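Local coordinates for putative nucleolar GTP-binding protein 1 (Plasmodium falciparum, PDB 2QU8) that binds guanine nucleotides and is probably a GTPase of the NOG1 family, held here with GDP in its nucleotide pocket, at residues A[35-38]-A[39-42]; A[85-88]-A[89-93]; A[103-106]-A[107-110]; A[167-170]-A[171-175]. All blocks are in the same frame, centred on the assembly; numbering follows the deposited sequence.

In the fold
Contact 1 is the phosphate-binding loop of a G domain, at the end of strand 30-35 and the start of helix 42-49, and it alone of the four grips GDP. Contact 2, whose centre lies about 12 Å away, forms the loop after strand 76-82 and leans on it: Ser35 OG lies 2.8 Å from Leu87 O, and Gly36 N 3.1 Å from the same oxygen. Contact 3 follows at the end of helix 96-106, about 16 Å from contact 2 between centres, where the chain turns back into the sheet. Contact 4 stands apart on helix 162-174, its centre at least about 20 Å from the others, beside edge strand 179-183.

Contact 1 of 4, residues A[35-38]-A[39-42]; sequences SGAP and NVGK. With GDP (guanosine-5'-diphosphate), chain B.
The side chain of Lys42 folds back over the backbone of Gly36 and Ala37, its CD 3.5 Å from Ser35 C. Residues 35-42 are the P-loop (Walker A motif), which wraps round the beta-phosphate of GDP. Two bends, at chi3 (-58°) and chi4 (-61°), carry NZ across the mouth of the loop. There Lys42 NZ donates to Ala37 O at 2.9 Å. Lys42 NZ also donates to Gly36 O at 3.1 Å, and it stands above both carbonyl planes. A long, flexible cation suits this place because it can brace the loop and offset phosphate charge together. The type II turn from Ala37 to Val40 and the start of helix 42-49 after it turn amides towards the phosphates: Asn39 N reaches GDP O1B, Gly41 N the bridging O3A and Lys42 N O2B, with a weak bond from Val40 N to O2B. Gly36 and Gly41 have positive phi values that a side chain would hinder. Buried Val40 packs its methyls on the start of the loop, CG2 3.2 Å from Ala37 O and CG1 3.9 Å from Ala37 CB. The shortest bond to the nucleotide runs from Lys42 NZ to GDP O2B, at 2.6 Å.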
# COMPACT_ATOMS: atom_id res chain seq x y z
N SER A 35 -2.75 2.95 -0.63
CA SER A 35 -2.38 4.36 -0.61
C SER A 35 -2.07 4.84 -2.03
O SER A 35 -1.80 4.03 -2.92
CB SER A 35 -1.18 4.56 0.33
OG SER A 35 -0.78 5.92 0.39
N GLY A 36 -2.11 6.15 -2.24
CA GLY A 36 -1.95 6.72 -3.57
C GLY A 36 -2.92 7.86 -3.80
O GLY A 36 -3.93 7.97 -3.10
N ALA A 37 -2.61 8.71 -4.77
CA ALA A 37 -3.41 9.90 -5.07
C ALA A 37 -4.86 9.56 -5.43
O ALA A 37 -5.16 8.41 -5.75
CB ALA A 37 -2.76 10.70 -6.19
N PRO A 38 -5.78 10.55 -5.32
CA PRO A 38 -7.13 10.31 -5.79
C PRO A 38 -7.15 9.88 -7.26
O PRO A 38 -6.38 10.40 -8.07
CB PRO A 38 -7.81 11.68 -5.62
CG PRO A 38 -7.04 12.34 -4.52
CD PRO A 38 -5.62 11.92 -4.77
N ASN A 39 -8.02 8.92 -7.56
CA ASN A 39 -8.32 8.44 -8.92
C ASN A 39 -7.22 7.62 -9.59
O ASN A 39 -7.18 7.51 -10.82
CB ASN A 39 -8.81 9.59 -9.81
CG ASN A 39 -10.08 10.23 -9.26
OD1 ASN A 39 -10.05 11.37 -8.81
ND2 ASN A 39 -11.17 9.48 -9.24
N VAL A 40 -6.37 7.01 -8.78
CA VAL A 40 -5.30 6.14 -9.31
C VAL A 40 -5.72 4.69 -9.45
O VAL A 40 -5.00 3.91 -10.08
CB VAL A 40 -3.98 6.23 -8.50
CG1 VAL A 40 -3.44 7.64 -8.52
CG2 VAL A 40 -4.16 5.70 -7.06
N GLY A 41 -6.87 4.34 -8.88
CA GLY A 41 -7.42 2.97 -8.96
C GLY A 41 -7.41 2.17 -7.67
O GLY A 41 -7.46 0.93 -7.71
N LYS A 42 -7.33 2.85 -6.52
CA LYS A 42 -7.30 2.17 -5.23
C LYS A 42 -8.60 1.41 -4.92
O LYS A 42 -8.56 0.22 -4.61
CB LYS A 42 -6.97 3.13 -4.08
CG LYS A 42 -5.64 3.86 -4.18
CD LYS A 42 -5.42 4.77 -2.96
CE LYS A 42 -6.53 5.81 -2.79
NZ LYS A 42 -6.64 6.73 -3.97
PB GDP B . -9.38 5.72 -6.44
O1B GDP B . -10.01 7.08 -6.23
O2B GDP B . -7.93 5.80 -6.04
O3B GDP B . -10.09 4.77 -5.52
O3A GDP B . -9.49 5.28 -7.97
PA GDP B . -10.78 4.56 -8.64
O1A GDP B . -12.05 5.22 -8.15
O2A GDP B . -10.79 3.09 -8.35
O5' GDP B . -10.51 4.89 -10.18
C5' GDP B . -10.61 6.23 -10.66
C4' GDP B . -10.98 6.25 -12.14
O4' GDP B . -10.01 5.49 -12.87
C3' GDP B . -12.32 5.57 -12.40
O3' GDP B . -12.98 6.25 -13.47
C2' GDP B . -11.92 4.18 -12.84
O2' GDP B . -12.94 3.55 -13.62
C1' GDP B . -10.65 4.45 -13.61
N9 GDP B . -9.69 3.32 -13.66
C8 GDP B . -9.43 2.46 -12.65
N7 GDP B . -8.49 1.56 -13.02
C5 GDP B . -8.13 1.85 -14.29
C6 GDP B . -7.17 1.30 -15.28
O6 GDP B . -6.47 0.31 -14.98
N1 GDP B . -7.10 1.88 -16.49
C2 GDP B . -7.86 2.95 -16.82
N2 GDP B . -7.72 3.48 -18.06
N3 GDP B . -8.75 3.51 -15.96
C4 GDP B . -8.92 3.02 -14.70

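Contact 2 of 4, residues A[85-88]-A[89-93]; sequences GLLD and RAFEN
The Asp-Thr-Pro-Gly (DxxG) sequence of G domains begins at the end of strand 76-82 and ends at Gly85; the loop runs on towards helix 96-106, and its polar centre is the salt bridge between neighbours Asp88 and Arg89. The two side chains lie alongside each other and point the same way. Arg89 presents its side edge, NE donating to Asp88 OD1 at 2.7 Å and NH2 to OD2 at 2.8 Å, and both bonds are nearly straight. The oxygens lie close to the guanidinium plane, yet the arginine comes from above the carboxylate, the two planes being turned 54° apart. Asp88 CG sits between its backbone N and carbonyl carbon (chi1 58°), which swings the carboxylate back to Gly85. Gly85 N donates to Asp88 OD2 at 2.9 Å from the face opposite that used by Arg89 NH2, and these three bonds fix the carboxylate's rotation.

In a G domain this region corresponds to the start of switch II, next to the P-loop, to which Leu87 O ties it here. Glycine suits position 85, where phi is positive. On the apolar side, Leu87 CD2 meets the edge of the Phe91 ring at CZ, 3.8 Å away, while Phe91 CE1 lies 3.5 Å from Leu86 O. Apolar residues fit here: Phe91 packs on Ile102 and Ile136, and Leu87 on Phe140. One water lies 2.7 Å from both Leu86 O and Arg89 O and links the two carbonyls.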
# COMPACT_ATOMS: atom_id res chain seq x y z
N GLY A 85 -9.20 10.19 1.36
CA GLY A 85 -9.14 11.39 2.18
C GLY A 85 -8.01 11.39 3.19
O GLY A 85 -7.60 12.44 3.66
N LEU A 86 -7.49 10.20 3.52
CA LEU A 86 -6.38 10.11 4.49
C LEU A 86 -5.03 9.74 3.87
O LEU A 86 -4.04 10.44 4.06
CB LEU A 86 -6.73 9.13 5.62
CG LEU A 86 -7.88 9.48 6.57
CD1 LEU A 86 -8.02 8.38 7.61
CD2 LEU A 86 -7.65 10.81 7.25
N LEU A 87 -4.99 8.64 3.12
CA LEU A 87 -3.73 8.14 2.57
C LEU A 87 -3.57 8.44 1.08
O LEU A 87 -2.84 7.74 0.36
CB LEU A 87 -3.59 6.64 2.89
CG LEU A 87 -3.52 6.32 4.39
CD1 LEU A 87 -3.41 4.83 4.62
CD2 LEU A 87 -2.34 7.04 5.06
N ASP A 88 -4.24 9.50 0.64
CA ASP A 88 -4.23 9.92 -0.76
C ASP A 88 -3.72 11.35 -0.93
O ASP A 88 -3.73 11.90 -2.03
CB ASP A 88 -5.63 9.79 -1.38
CG ASP A 88 -6.70 10.59 -0.64
OD1 ASP A 88 -6.40 11.22 0.40
OD2 ASP A 88 -7.85 10.59 -1.12
N ARG A 89 -3.28 11.95 0.18
CA ARG A 89 -2.76 13.31 0.17
C ARG A 89 -1.76 13.51 1.31
O ARG A 89 -1.75 12.75 2.29
CB ARG A 89 -3.90 14.34 0.23
CG ARG A 89 -4.84 14.19 1.42
CD ARG A 89 -6.19 14.80 1.11
NE ARG A 89 -7.01 13.87 0.33
CZ ARG A 89 -7.97 14.23 -0.52
NH1 ARG A 89 -8.26 15.52 -0.70
NH2 ARG A 89 -8.65 13.30 -1.17
N ALA A 90 -0.92 14.54 1.18
CA ALA A 90 0.12 14.82 2.16
C ALA A 90 -0.46 15.14 3.54
O ALA A 90 -1.60 15.59 3.65
CB ALA A 90 1.05 15.95 1.67
N PHE A 91 0.34 14.90 4.57
CA PHE A 91 -0.13 14.95 5.96
C PHE A 91 -0.13 16.33 6.61
O PHE A 91 -0.70 16.50 7.69
CB PHE A 91 0.68 13.96 6.81
CG PHE A 91 0.48 12.52 6.42
CD1 PHE A 91 -0.78 12.04 6.04
CD2 PHE A 91 1.55 11.63 6.45
CE1 PHE A 91 -0.96 10.71 5.68
CE2 PHE A 91 1.37 10.30 6.11
CZ PHE A 91 0.11 9.83 5.72
N GLU A 92 0.50 17.31 5.96
CA GLU A 92 0.64 18.67 6.48
C GLU A 92 -0.66 19.31 6.97
O GLU A 92 -0.65 20.08 7.93
CB GLU A 92 1.24 19.59 5.42
CG GLU A 92 2.74 19.53 5.27
CD GLU A 92 3.24 20.56 4.27
OE1 GLU A 92 2.71 20.59 3.14
OE2 GLU A 92 4.15 21.35 4.62
N ASN A 93 -1.76 18.99 6.29
CA ASN A 93 -3.04 19.64 6.54
C ASN A 93 -3.94 18.87 7.52
O ASN A 93 -4.98 19.39 7.94
CB ASN A 93 -3.79 19.87 5.22
CG ASN A 93 -3.09 20.87 4.30
OD1 ASN A 93 -2.30 21.71 4.76
ND2 ASN A 93 -3.39 20.79 3.01
O HOH W 1 -3.54 13.09 4.31

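Contact 3 of 4, residues A[103-106]-A[107-110]; sequences TALA and HING
With chi1 at -76° the His107 ring is carried back along the end of the helix, and chi2 of 85° turns it so that ND1 faces the carbonyl of Thr103, four residues earlier. The resulting bond from His107 ND1 to Thr103 O is 2.8 Å long and almost straight, at 174°; the oxygen lies in the ring plane, whereas ND1 stands above the plane of the carbonyl. Histidine suits this spot because its ring nitrogen can reach a carbonyl of the last turn. Thr103 runs alongside, its CG2 3.6 Å from His107 CE1, while its OG1 bonds to Met99 O within the same helix.

Here the last part of helix 96-106 gives way to the short loop that leads to strand 110-117, next to strand 30-35 in the G domain sheet. Two backbone bonds follow the turn: His107 N to Ala104 O, weak at 3.3 Å, and Ile108 N to Leu105 O at 3.2 Å. Branched Ile108 brings CG1 against these carbonyl oxygens, 3.2 Å from Leu105 O and 3.5 Å from Ala104 O, and its buried side chain also packs against Ile25, Pro27 and Thr31. Small Ala106 fits the buried face of the turn, where its side chain meets Phe140.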
# COMPACT_ATOMS: atom_id res chain seq x y z
N THR A 103 -2.03 7.19 11.88
CA THR A 103 -1.04 6.49 12.68
C THR A 103 -1.54 5.12 13.15
O THR A 103 -0.79 4.15 13.10
CB THR A 103 -0.57 7.36 13.87
OG1 THR A 103 -0.18 8.65 13.39
CG2 THR A 103 0.61 6.72 14.56
N ALA A 104 -2.81 5.03 13.55
CA ALA A 104 -3.41 3.75 13.96
C ALA A 104 -3.36 2.69 12.85
O ALA A 104 -3.08 1.52 13.11
CB ALA A 104 -4.83 3.95 14.46
N LEU A 105 -3.61 3.13 11.61
CA LEU A 105 -3.52 2.28 10.43
C LEU A 105 -2.10 1.81 10.13
O LEU A 105 -1.88 0.68 9.71
CB LEU A 105 -4.07 3.02 9.21
CG LEU A 105 -5.55 2.78 8.94
CD1 LEU A 105 -6.11 3.89 8.08
CD2 LEU A 105 -5.74 1.41 8.27
N ALA A 106 -1.14 2.71 10.35
CA ALA A 106 0.28 2.42 10.16
C ALA A 106 0.82 1.39 11.15
O ALA A 106 1.91 0.85 10.95
CB ALA A 106 1.09 3.71 10.24
N HIS A 107 0.07 1.11 12.21
CA HIS A 107 0.47 0.12 13.22
C HIS A 107 -0.23 -1.24 13.08
O HIS A 107 -0.05 -2.11 13.93
CB HIS A 107 0.27 0.69 14.63
CG HIS A 107 1.32 1.67 15.03
ND1 HIS A 107 1.26 3.01 14.70
CD2 HIS A 107 2.48 1.51 15.71
CE1 HIS A 107 2.32 3.63 15.17
NE2 HIS A 107 3.08 2.74 15.79
N ILE A 108 -1.02 -1.41 12.02
CA ILE A 108 -1.70 -2.68 11.73
C ILE A 108 -0.71 -3.71 11.16
O ILE A 108 0.38 -3.34 10.72
CB ILE A 108 -2.87 -2.47 10.72
CG1 ILE A 108 -3.83 -1.36 11.18
CG2 ILE A 108 -3.64 -3.77 10.44
CD1 ILE A 108 -4.90 -1.76 12.16
N ASN A 109 -1.09 -4.99 11.18
CA ASN A 109 -0.30 -6.07 10.59
C ASN A 109 -0.40 -6.02 9.06
O ASN A 109 -1.08 -6.84 8.45
CB ASN A 109 -0.79 -7.42 11.16
CG ASN A 109 -0.06 -8.63 10.57
OD1 ASN A 109 1.00 -8.51 9.96
ND2 ASN A 109 -0.64 -9.81 10.76
N GLY A 110 0.28 -5.06 8.45
CA GLY A 110 0.09 -4.80 7.02
C GLY A 110 1.30 -4.51 6.14
O GLY A 110 2.39 -4.18 6.63

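Contact 4 of 4, residues A[167-170]-A[171-175]; sequences LIKQ and ILDNV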
# COMPACT_ATOMS: atom_id res chain seq x y z
N LEU A 167 13.40 8.68 -11.52
CA LEU A 167 12.68 9.05 -10.29
C LEU A 167 12.17 7.81 -9.56
O LEU A 167 12.29 7.71 -8.34
CB LEU A 167 11.51 9.99 -10.59
CG LEU A 167 11.80 11.48 -10.76
CD1 LEU A 167 10.58 12.18 -11.36
CD2 LEU A 167 12.20 12.12 -9.43
N ILE A 168 11.60 6.88 -10.33
CA ILE A 168 11.18 5.57 -9.82
C ILE A 168 12.37 4.77 -9.27
O ILE A 168 12.29 4.22 -8.17
CB ILE A 168 10.42 4.75 -10.91
CG1 ILE A 168 9.07 5.42 -11.24
CG2 ILE A 168 10.20 3.30 -10.47
CD1 ILE A 168 8.45 4.99 -12.57
N LYS A 169 13.46 4.73 -10.03
CA LYS A 169 14.70 4.08 -9.59
C LYS A 169 15.25 4.71 -8.30
O LYS A 169 15.72 3.99 -7.42
CB LYS A 169 15.76 4.11 -10.69
CG LYS A 169 17.08 3.45 -10.29
CD LYS A 169 17.96 3.15 -11.50
CE LYS A 169 19.44 3.17 -11.14
NZ LYS A 169 19.76 2.43 -9.88
N GLN A 170 15.18 6.04 -8.21
CA GLN A 170 15.61 6.75 -7.00
C GLN A 170 14.87 6.32 -5.73
O GLN A 170 15.41 6.43 -4.62
CB GLN A 170 15.49 8.26 -7.18
CG GLN A 170 16.71 8.92 -7.79
CD GLN A 170 16.84 10.38 -7.40
OE1 GLN A 170 15.84 11.05 -7.11
NE2 GLN A 170 18.08 10.88 -7.38
N ILE A 171 13.64 5.82 -5.89
CA ILE A 171 12.85 5.33 -4.76
C ILE A 171 13.59 4.21 -4.02
O ILE A 171 13.60 4.15 -2.80
CB ILE A 171 11.42 4.89 -5.19
CG1 ILE A 171 10.60 6.12 -5.60
CG2 ILE A 171 10.72 4.10 -4.09
CD1 ILE A 171 9.22 5.80 -6.17
N LEU A 172 14.24 3.33 -4.79
CA LEU A 172 15.01 2.22 -4.21
C LEU A 172 16.18 2.69 -3.35
O LEU A 172 16.57 2.01 -2.40
CB LEU A 172 15.49 1.27 -5.32
CG LEU A 172 14.43 0.70 -6.28
CD1 LEU A 172 15.09 -0.03 -7.44
CD2 LEU A 172 13.43 -0.21 -5.57
N ASP A 173 16.72 3.87 -3.66
CA ASP A 173 17.83 4.46 -2.92
C ASP A 173 17.37 5.29 -1.72
O ASP A 173 18.01 5.28 -0.66
CB ASP A 173 18.70 5.32 -3.85
CG ASP A 173 19.43 4.49 -4.90
OD1 ASP A 173 19.15 4.67 -6.11
OD2 ASP A 173 20.29 3.66 -4.52
N ASN A 174 16.25 5.99 -1.88
CA ASN A 174 15.71 6.86 -0.83
C ASN A 174 15.01 6.10 0.30
O ASN A 174 14.83 6.63 1.40
CB ASN A 174 14.75 7.88 -1.44
CG ASN A 174 15.47 9.04 -2.11
OD1 ASN A 174 16.40 9.62 -1.54
ND2 ASN A 174 15.04 9.39 -3.32
N VAL A 175 14.62 4.86 0.02
CA VAL A 175 13.74 4.11 0.91
C VAL A 175 14.47 3.00 1.66
O VAL A 175 15.17 2.18 1.06
CB VAL A 175 12.51 3.55 0.12
CG1 VAL A 175 11.79 2.47 0.88
CG2 VAL A 175 11.54 4.68 -0.22
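On the buried side of this helical turn, Ile171 lies close against the preceding carbonyls, its CB 3.2 Å from Ile168 O and its CG1 3.6 Å from Leu167 O. Placing CG1 beside the backbone N (chi1 -69°) directs this branch back along the helix. Branched Ile168 and Ile171 suit the inward face: Ile168 meets Phe181, and Ile171 fits among Phe133, Tyr134 and Ile179.

The outer side is looser. Lys169 and Asp173 are four residues apart, but Lys169 NZ stops 4.4 Å from Asp173 OD1, too far for a salt bridge, so any attraction is probably weak. Leu172, though largely exposed, still rests CB 3.4 Å from Lys169 O and reaches strand 179-183.

Near the C-terminal end, Gln170 O receives Asn174 N at 2.9 Å, nearly along the C=O axis, and a weaker bond from Asp173 N at 3.0 Å. Conversely, Ile171 N is shared between two acceptors, Ile168 O and, weakly, Leu167 O. Thus i+3 and i+4 bonds mix over the last two turns of helix 162-174. With Ile168 and Ile171 buried and Lys169, Gln170, Asp173 and Asn174 exposed, the helix is amphipathic, lying against strand 179-183 and helix 126-137 in the alpha/beta P-loop NTPase fold of a G domain.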